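Local coordinates for acyl-CoA N-acyltransferases (NAT) superfamily protein (PDB 6TH0) that probably transfers acetyl groups from acetyl-CoA to N-terminal methionines of transmembrane proteins, and perhaps to lysine side chains, through its GNAT acetyltransferase domain, at residues 10-14 with 38-42; 18-23 with 62-66; 22-27 with 98-103. All blocks are in the same frame, centred on the assembly; numbering follows the deposited sequence.

Contact 1 (10-14 with 38-42); sequences PINPS and NVVNG
The backbones come closest where N12 CA lies 4.8 Å from V40 CA, the loop 10-14 running past the last turn of helix 33-41 without a hydrogen bond between the two segments. V40 does most of the touching. Its CB stands 3.7 Å from N12 O, and its CG2 approaches P13 CA, so the branched head of the valine rests against the N12-P13 peptide. The P13 ring answers at the helix end: P13 CD sits 3.6 Å from V40 O. In the GNAT fold this loop leads from the first strand, 6-10, into helix 16-26, and helix 33-41 follows; the contact thus joins the entrance of the first helix to the exit of the second. I11 points toward the helix and is buried. Because chi1 of -65° sets CG1 beside the backbone N, I11 CG2 falls on the far side from that N and is turned to V40 CG1 at 4.0 Å, the two side chains meeting at a slant. The other branch is extended, and I11 CD1 reaches V39 CG1 at 4.3 Å; L19 of helix 16-26 fills in beside I11, V39 and V40. The backbone N-H of N12 bonds to D15 OD2.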
# COMPACT_ATOMS: atom_id res chain seq x y z
N PRO A 10 -0.51 -11.99 6.98
CA PRO A 10 0.62 -11.06 7.10
C PRO A 10 1.82 -11.59 6.32
O PRO A 10 2.02 -12.80 6.20
CB PRO A 10 0.90 -11.02 8.60
CG PRO A 10 -0.40 -11.48 9.24
CD PRO A 10 -0.96 -12.49 8.29
N ILE A 11 2.60 -10.68 5.76
CA ILE A 11 3.86 -11.09 5.18
C ILE A 11 4.84 -11.48 6.28
O ILE A 11 4.89 -10.84 7.35
CB ILE A 11 4.42 -9.97 4.29
CG1 ILE A 11 3.48 -9.75 3.11
CG2 ILE A 11 5.80 -10.37 3.73
CD1 ILE A 11 3.89 -8.65 2.16
N ASN A 12 5.57 -12.56 6.07
CA ASN A 12 6.54 -13.04 7.04
C ASN A 12 7.89 -13.28 6.38
O ASN A 12 8.02 -13.19 5.16
CB ASN A 12 6.04 -14.33 7.72
CG ASN A 12 5.77 -15.45 6.75
OD1 ASN A 12 6.69 -16.00 6.15
ND2 ASN A 12 4.50 -15.80 6.58
N PRO A 13 8.93 -13.56 7.17
CA PRO A 13 10.28 -13.67 6.59
C PRO A 13 10.41 -14.71 5.49
O PRO A 13 11.24 -14.53 4.60
CB PRO A 13 11.14 -14.04 7.81
CG PRO A 13 10.41 -13.41 8.96
CD PRO A 13 8.95 -13.56 8.64
N SER A 14 9.63 -15.79 5.51
CA SER A 14 9.76 -16.78 4.45
C SER A 14 9.32 -16.24 3.09
O SER A 14 9.64 -16.87 2.07
CB SER A 14 8.95 -18.03 4.79
OG SER A 14 7.56 -17.78 4.66
N ASN A 38 12.82 -4.82 6.29
CA ASN A 38 11.88 -4.08 7.12
C ASN A 38 10.47 -4.63 6.97
O ASN A 38 9.77 -4.86 7.96
CB ASN A 38 11.95 -2.60 6.74
CG ASN A 38 11.08 -1.70 7.61
OD1 ASN A 38 10.40 -2.13 8.56
ND2 ASN A 38 11.15 -0.40 7.32
N VAL A 39 10.06 -4.90 5.73
CA VAL A 39 8.69 -5.37 5.49
C VAL A 39 8.46 -6.70 6.20
O VAL A 39 7.51 -6.84 6.98
CB VAL A 39 8.43 -5.50 3.98
CG1 VAL A 39 7.11 -6.21 3.72
CG2 VAL A 39 8.43 -4.14 3.29
N VAL A 40 9.33 -7.69 5.96
CA VAL A 40 9.07 -9.03 6.49
C VAL A 40 9.27 -9.10 8.00
O VAL A 40 8.73 -10.00 8.65
CB VAL A 40 9.97 -10.06 5.78
CG1 VAL A 40 9.75 -9.97 4.26
CG2 VAL A 40 11.45 -9.85 6.16
N ASN A 41 10.05 -8.18 8.56
CA ASN A 41 10.26 -8.10 10.00
C ASN A 41 9.20 -7.26 10.71
O ASN A 41 9.12 -7.30 11.94
CB ASN A 41 11.66 -7.56 10.30
CG ASN A 41 12.74 -8.54 9.89
OD1 ASN A 41 12.57 -9.75 10.04
ND2 ASN A 41 13.84 -8.03 9.36
N GLY A 42 8.38 -6.53 9.96
CA GLY A 42 7.26 -5.80 10.53
C GLY A 42 7.68 -4.55 11.29
O GLY A 42 8.42 -3.71 10.76

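Contact 2 (18-23 with 62-66); sequences RLEQIH and ELIGF
R18 and E62 lie face to face, the guanidinium and carboxylate planes only 16° apart, where helix 16-26, the first helix of the GNAT fold, packs on segment 62-66, which leads into strand 63-73. The E62 carboxylate sits over one guanidinium face with its oxygens well off the N-H directions, and the long salt bridge from R18 NE to E62 OE2, 3.8 Å, is one of charge alone; E62 OE1 has a second partner in R55. The opposite face is met by I22 CD1. In the guanidinium plane, R18 NE and R18 NH2 both grip L63 O side-on, at 2.9 and 3.1 Å; R18 NH1 donates to Q21 OE1, tilted from that plane, at 2.8 Å. With chi1 at 169° R18 CG is swung against L63 CG, and the bend at chi2 turns CD and the guanidinium on toward L63 O. A leucine here would probably leave L63 O without its two donors and the E62 carboxylate without the cation stacked on it. Farther along, beyond the classic beta bulge that I64 and G65 make opposite A50, the rings of H23 and F66 form an offset stack, centroids 4.2 Å apart and planes at 30°. I22 CG2 comes obliquely to the F66 ring, 3.6 Å from F66 CE2. H23 ND1 donates to L19 O at 2.9 Å and NE2 bonds to T99 OG1 of strand 93-102, which together fix the ring's rotation, and the backbone N of H23 reaches L19 O from the opposite face of its carbonyl plane.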
# COMPACT_ATOMS: atom_id res chain seq x y z
N ARG A 18 10.52 -14.15 -2.60
CA ARG A 18 9.42 -13.89 -3.53
C ARG A 18 9.02 -12.42 -3.51
O ARG A 18 8.78 -11.82 -4.56
CB ARG A 18 8.23 -14.79 -3.18
CG ARG A 18 6.94 -14.42 -3.90
CD ARG A 18 7.00 -14.74 -5.39
NE ARG A 18 5.65 -14.77 -5.95
CZ ARG A 18 5.39 -14.85 -7.26
NH1 ARG A 18 6.38 -14.92 -8.13
NH2 ARG A 18 4.13 -14.88 -7.68
N LEU A 19 8.95 -11.81 -2.32
CA LEU A 19 8.56 -10.42 -2.21
C LEU A 19 9.51 -9.51 -2.98
O LEU A 19 9.08 -8.61 -3.71
CB LEU A 19 8.51 -9.99 -0.74
CG LEU A 19 7.88 -8.63 -0.44
CD1 LEU A 19 6.38 -8.56 -0.77
CD2 LEU A 19 8.17 -8.21 1.01
N GLU A 20 10.82 -9.72 -2.81
CA GLU A 20 11.78 -8.89 -3.51
C GLU A 20 11.63 -9.08 -5.01
O GLU A 20 11.61 -8.12 -5.78
CB GLU A 20 13.21 -9.21 -3.11
CG GLU A 20 13.65 -8.72 -1.74
CD GLU A 20 15.10 -9.08 -1.47
OE1 GLU A 20 15.44 -10.28 -1.57
OE2 GLU A 20 15.90 -8.16 -1.18
N GLN A 21 11.48 -10.34 -5.42
CA GLN A 21 11.43 -10.66 -6.84
C GLN A 21 10.21 -10.04 -7.52
O GLN A 21 10.33 -9.44 -8.59
CB GLN A 21 11.45 -12.18 -6.99
CG GLN A 21 11.11 -12.74 -8.34
CD GLN A 21 10.18 -13.92 -8.22
OE1 GLN A 21 8.96 -13.78 -8.32
NE2 GLN A 21 10.74 -15.10 -7.99
N ILE A 22 9.03 -10.17 -6.91
CA ILE A 22 7.81 -9.62 -7.49
C ILE A 22 7.87 -8.09 -7.54
O ILE A 22 7.40 -7.48 -8.50
CB ILE A 22 6.57 -10.13 -6.75
CG1 ILE A 22 5.31 -9.88 -7.60
CG2 ILE A 22 6.44 -9.45 -5.37
CD1 ILE A 22 4.09 -10.64 -7.12
N HIS A 23 8.41 -7.44 -6.50
CA HIS A 23 8.58 -5.99 -6.59
C HIS A 23 9.45 -5.61 -7.79
O HIS A 23 9.10 -4.70 -8.55
CB HIS A 23 9.18 -5.43 -5.30
CG HIS A 23 8.16 -5.17 -4.23
ND1 HIS A 23 7.55 -6.18 -3.51
CD2 HIS A 23 7.63 -4.01 -3.77
CE1 HIS A 23 6.70 -5.66 -2.65
NE2 HIS A 23 6.73 -4.34 -2.78
N GLU A 62 3.05 -19.56 -1.81
CA GLU A 62 3.74 -18.45 -2.46
C GLU A 62 2.77 -17.31 -2.73
O GLU A 62 1.69 -17.53 -3.29
CB GLU A 62 4.39 -18.93 -3.76
CG GLU A 62 5.29 -17.90 -4.44
CD GLU A 62 5.78 -18.35 -5.80
OE1 GLU A 62 4.94 -18.72 -6.65
OE2 GLU A 62 7.01 -18.36 -6.02
N LEU A 63 3.14 -16.09 -2.34
CA LEU A 63 2.21 -14.98 -2.51
C LEU A 63 2.04 -14.64 -3.99
O LEU A 63 2.98 -14.75 -4.79
CB LEU A 63 2.68 -13.75 -1.73
CG LEU A 63 4.00 -13.06 -2.10
CD1 LEU A 63 3.79 -12.05 -3.21
CD2 LEU A 63 4.61 -12.37 -0.88
N ILE A 64 0.83 -14.24 -4.36
CA ILE A 64 0.54 -13.75 -5.70
C ILE A 64 0.02 -12.31 -5.68
O ILE A 64 -0.33 -11.76 -6.73
CB ILE A 64 -0.43 -14.70 -6.43
CG1 ILE A 64 -1.65 -15.03 -5.56
CG2 ILE A 64 0.29 -16.00 -6.78
CD1 ILE A 64 -2.67 -13.91 -5.46
N GLY A 65 0.02 -11.69 -4.51
CA GLY A 65 -0.34 -10.29 -4.39
C GLY A 65 0.20 -9.79 -3.07
O GLY A 65 0.51 -10.58 -2.18
N PHE A 66 0.35 -8.47 -2.98
CA PHE A 66 0.94 -7.91 -1.76
C PHE A 66 0.48 -6.47 -1.62
O PHE A 66 0.12 -5.82 -2.60
CB PHE A 66 2.48 -7.96 -1.83
CG PHE A 66 3.03 -7.20 -2.97
CD1 PHE A 66 3.26 -5.83 -2.86
CD2 PHE A 66 3.24 -7.81 -4.20
CE1 PHE A 66 3.73 -5.10 -3.95
CE2 PHE A 66 3.71 -7.10 -5.27
CZ PHE A 66 3.97 -5.75 -5.15

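Contact 3 (22-27 with 98-103); sequences IHRDIF and LTLGVV. With ACO (acetyl coenzyme *a), chain C.
F27 lays one face of its ring over T99, whose CB stands 3.9 Å from the F27 ring centroid and 15° off the normal, a CH-pi contact; T99 CG2 adds a touch at 3.6 Å to F27 CE2. The ring is carried there by CG lying anti to the backbone N (chi1 -162°), which also brings its edge to L100 O and F27 CE1 to within 3.8 Å of the C2P atom of acetyl-CoA. H23 meets the same threonine differently: its NE2 shares a hydrogen bond of 2.8 Å with T99 OG1, which lies in the ring plane, and T68 OG1 is a second partner of that hydroxyl. Residues 22-26 of the helix cross residues 98-102 of the strand at 79°. This strand is the GNAT strand that receives the cofactor: L98 and T99 form a classic beta bulge opposite T68, and beyond it the pantetheine arm pairs with the backbone much as another strand would. N4P of acetyl-CoA donates almost straight to L100 O at 2.9 Å, and V102 N to O9P, also at 2.9 Å. I26 leans over G101, where a side chain would run into I26 CD1. At the strand's end I22 CD1 presses on V103 CG1 at 3.2 Å, tighter than ordinary van der Waals contact, the two side chains crossing at about a right angle.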
# COMPACT_ATOMS: atom_id res chain seq x y z
N ILE A 22 9.03 -10.17 -6.91
CA ILE A 22 7.81 -9.62 -7.49
C ILE A 22 7.87 -8.09 -7.54
O ILE A 22 7.40 -7.48 -8.50
CB ILE A 22 6.57 -10.13 -6.75
CG1 ILE A 22 5.31 -9.88 -7.60
CG2 ILE A 22 6.44 -9.45 -5.37
CD1 ILE A 22 4.09 -10.64 -7.12
N HIS A 23 8.41 -7.44 -6.50
CA HIS A 23 8.58 -5.99 -6.59
C HIS A 23 9.45 -5.61 -7.79
O HIS A 23 9.10 -4.70 -8.55
CB HIS A 23 9.18 -5.43 -5.30
CG HIS A 23 8.16 -5.17 -4.23
ND1 HIS A 23 7.55 -6.18 -3.51
CD2 HIS A 23 7.63 -4.01 -3.77
CE1 HIS A 23 6.70 -5.66 -2.65
NE2 HIS A 23 6.73 -4.34 -2.78
N ARG A 24 10.58 -6.28 -7.96
CA ARG A 24 11.44 -5.99 -9.10
C ARG A 24 10.70 -6.20 -10.41
O ARG A 24 10.87 -5.43 -11.36
CB ARG A 24 12.69 -6.89 -9.04
CG ARG A 24 13.49 -6.93 -10.32
CD ARG A 24 14.03 -5.57 -10.74
NE ARG A 24 15.01 -5.05 -9.79
CZ ARG A 24 15.84 -4.04 -10.06
NH1 ARG A 24 15.81 -3.45 -11.24
NH2 ARG A 24 16.69 -3.63 -9.13
N ASP A 25 9.84 -7.21 -10.46
CA ASP A 25 9.24 -7.58 -11.74
C ASP A 25 8.05 -6.69 -12.10
O ASP A 25 7.84 -6.42 -13.29
CB ASP A 25 8.78 -9.03 -11.71
CG ASP A 25 9.92 -10.03 -11.81
OD1 ASP A 25 11.10 -9.66 -12.07
OD2 ASP A 25 9.63 -11.24 -11.66
N ILE A 26 7.25 -6.26 -11.12
CA ILE A 26 6.00 -5.56 -11.46
C ILE A 26 5.84 -4.20 -10.81
O ILE A 26 4.95 -3.43 -11.20
CB ILE A 26 4.76 -6.43 -11.16
CG1 ILE A 26 4.41 -6.43 -9.66
CG2 ILE A 26 4.96 -7.88 -11.68
CD1 ILE A 26 3.14 -7.22 -9.37
N PHE A 27 6.67 -3.88 -9.80
CA PHE A 27 6.45 -2.60 -9.15
C PHE A 27 7.47 -1.58 -9.66
O PHE A 27 8.68 -1.77 -9.49
CB PHE A 27 6.54 -2.72 -7.63
CG PHE A 27 5.92 -1.56 -6.94
CD1 PHE A 27 4.54 -1.46 -6.84
CD2 PHE A 27 6.69 -0.52 -6.45
CE1 PHE A 27 3.94 -0.35 -6.24
CE2 PHE A 27 6.11 0.57 -5.86
CZ PHE A 27 4.73 0.66 -5.76
N LEU A 98 2.69 1.99 0.70
CA LEU A 98 3.96 2.08 -0.01
C LEU A 98 3.87 1.36 -1.35
O LEU A 98 4.12 1.96 -2.40
CB LEU A 98 5.07 1.45 0.82
CG LEU A 98 5.39 2.13 2.17
CD1 LEU A 98 6.04 1.14 3.10
CD2 LEU A 98 6.35 3.27 1.89
N THR A 99 3.55 0.07 -1.32
CA THR A 99 3.51 -0.70 -2.56
C THR A 99 2.26 -1.57 -2.59
O THR A 99 1.66 -1.90 -1.57
CB THR A 99 4.75 -1.58 -2.72
OG1 THR A 99 4.71 -2.66 -1.78
CG2 THR A 99 6.03 -0.78 -2.53
N LEU A 100 1.86 -1.93 -3.82
CA LEU A 100 0.69 -2.76 -4.04
C LEU A 100 0.90 -3.42 -5.39
O LEU A 100 1.34 -2.74 -6.32
CB LEU A 100 -0.59 -1.92 -4.05
CG LEU A 100 -1.85 -2.56 -4.61
CD1 LEU A 100 -2.41 -3.56 -3.60
CD2 LEU A 100 -2.89 -1.49 -4.94
N GLY A 101 0.66 -4.73 -5.49
CA GLY A 101 0.81 -5.42 -6.76
C GLY A 101 0.10 -6.75 -6.74
O GLY A 101 -0.02 -7.39 -5.69
N VAL A 102 -0.33 -7.20 -7.92
CA VAL A 102 -0.93 -8.51 -8.12
C VAL A 102 -0.25 -9.12 -9.35
O VAL A 102 0.01 -8.41 -10.33
CB VAL A 102 -2.46 -8.42 -8.31
CG1 VAL A 102 -3.07 -9.78 -8.58
CG2 VAL A 102 -3.15 -7.76 -7.06
N VAL A 103 0.10 -10.41 -9.29
CA VAL A 103 0.77 -10.99 -10.45
C VAL A 103 -0.19 -10.97 -11.65
O VAL A 103 -1.41 -11.16 -11.52
CB VAL A 103 1.32 -12.41 -10.23
CG1 VAL A 103 2.26 -12.49 -9.00
CG2 VAL A 103 0.22 -13.43 -10.17
N1A ACO C . -14.71 -9.65 -13.29
C2A ACO C . -14.21 -8.73 -14.19
N3A ACO C . -13.49 -7.62 -14.00
C4A ACO C . -13.23 -7.40 -12.65
C5A ACO C . -13.67 -8.26 -11.60
C6A ACO C . -14.43 -9.39 -11.98
N6A ACO C . -14.88 -10.25 -11.01
N7A ACO C . -13.26 -7.79 -10.35
C8A ACO C . -12.57 -6.66 -10.64
N9A ACO C . -12.53 -6.38 -12.00
C1B ACO C . -11.88 -5.25 -12.67
C2B ACO C . -12.01 -3.87 -11.86
O2B ACO C . -13.22 -3.30 -12.11
C3B ACO C . -10.84 -3.17 -12.70
O3B ACO C . -11.38 -2.93 -13.90
P3B ACO C . -10.70 -1.42 -14.71
O7A ACO C . -9.36 -2.01 -15.04
O8A ACO C . -11.65 -1.18 -15.87
O9A ACO C . -10.73 -0.47 -13.54
C4B ACO C . -9.74 -4.29 -12.74
O4B ACO C . -10.47 -5.56 -12.81
C5B ACO C . -8.79 -4.21 -11.54
O5B ACO C . -9.48 -4.21 -10.33
P1A ACO C . -8.76 -5.30 -9.32
O1A ACO C . -8.84 -6.66 -9.90
O2A ACO C . -9.26 -5.01 -7.93
O3A ACO C . -7.10 -4.98 -9.20
P2A ACO C . -6.13 -6.12 -9.72
O4A ACO C . -6.03 -7.26 -8.77
O5A ACO C . -6.22 -6.39 -11.20
O6A ACO C . -4.55 -5.41 -9.55
CBP ACO C . -3.10 -3.51 -9.77
CCP ACO C . -4.59 -4.04 -9.80
CDP ACO C . -2.61 -3.62 -8.35
CEP ACO C . -3.04 -2.05 -10.24
CAP ACO C . -2.31 -4.44 -10.73
OAP ACO C . -2.64 -4.18 -12.09
C9P ACO C . -0.79 -4.33 -10.61
O9P ACO C . -0.17 -5.09 -9.90
N8P ACO C . -0.14 -3.41 -11.40
C7P ACO C . 1.35 -3.25 -11.35
C6P ACO C . 1.79 -2.72 -10.01
C5P ACO C . 1.20 -1.35 -9.88
O5P ACO C . 1.07 -0.55 -10.79
N4P ACO C . 0.78 -1.00 -8.61
C3P ACO C . 0.19 0.33 -8.49
C2P ACO C . 0.43 0.86 -7.13
S1P ACO C . -0.32 2.56 -7.05
C ACO C . 1.13 3.45 -7.61
O ACO C . 1.22 3.94 -8.71
CH3 ACO C . 2.25 3.52 -6.70

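Contacts 2 and 3 are buried and share I22 and H23 of helix 16-26, which packs on two neighbouring strands of the sheet, 63-73 and 93-102; probable backbone hydrogen bonds from V103 N to I64 O and from F66 N to G101 O sew the two together. Contact 1 lies nearer the surface and meets contact 2 through L19, and I11 CD1 also comes near F66 CB. Chemistry changes with place: apolar packing with a peptide at contact 1, where loop 10-14 meets helix 33-41; charge and carbonyl gripping, then ring stacking, at contact 2; at contact 3 a ring over a threonine and a histidine-hydroxyl bond, on a strand whose backbone binds acetyl-CoA. Contacts 1 and 3 do not touch.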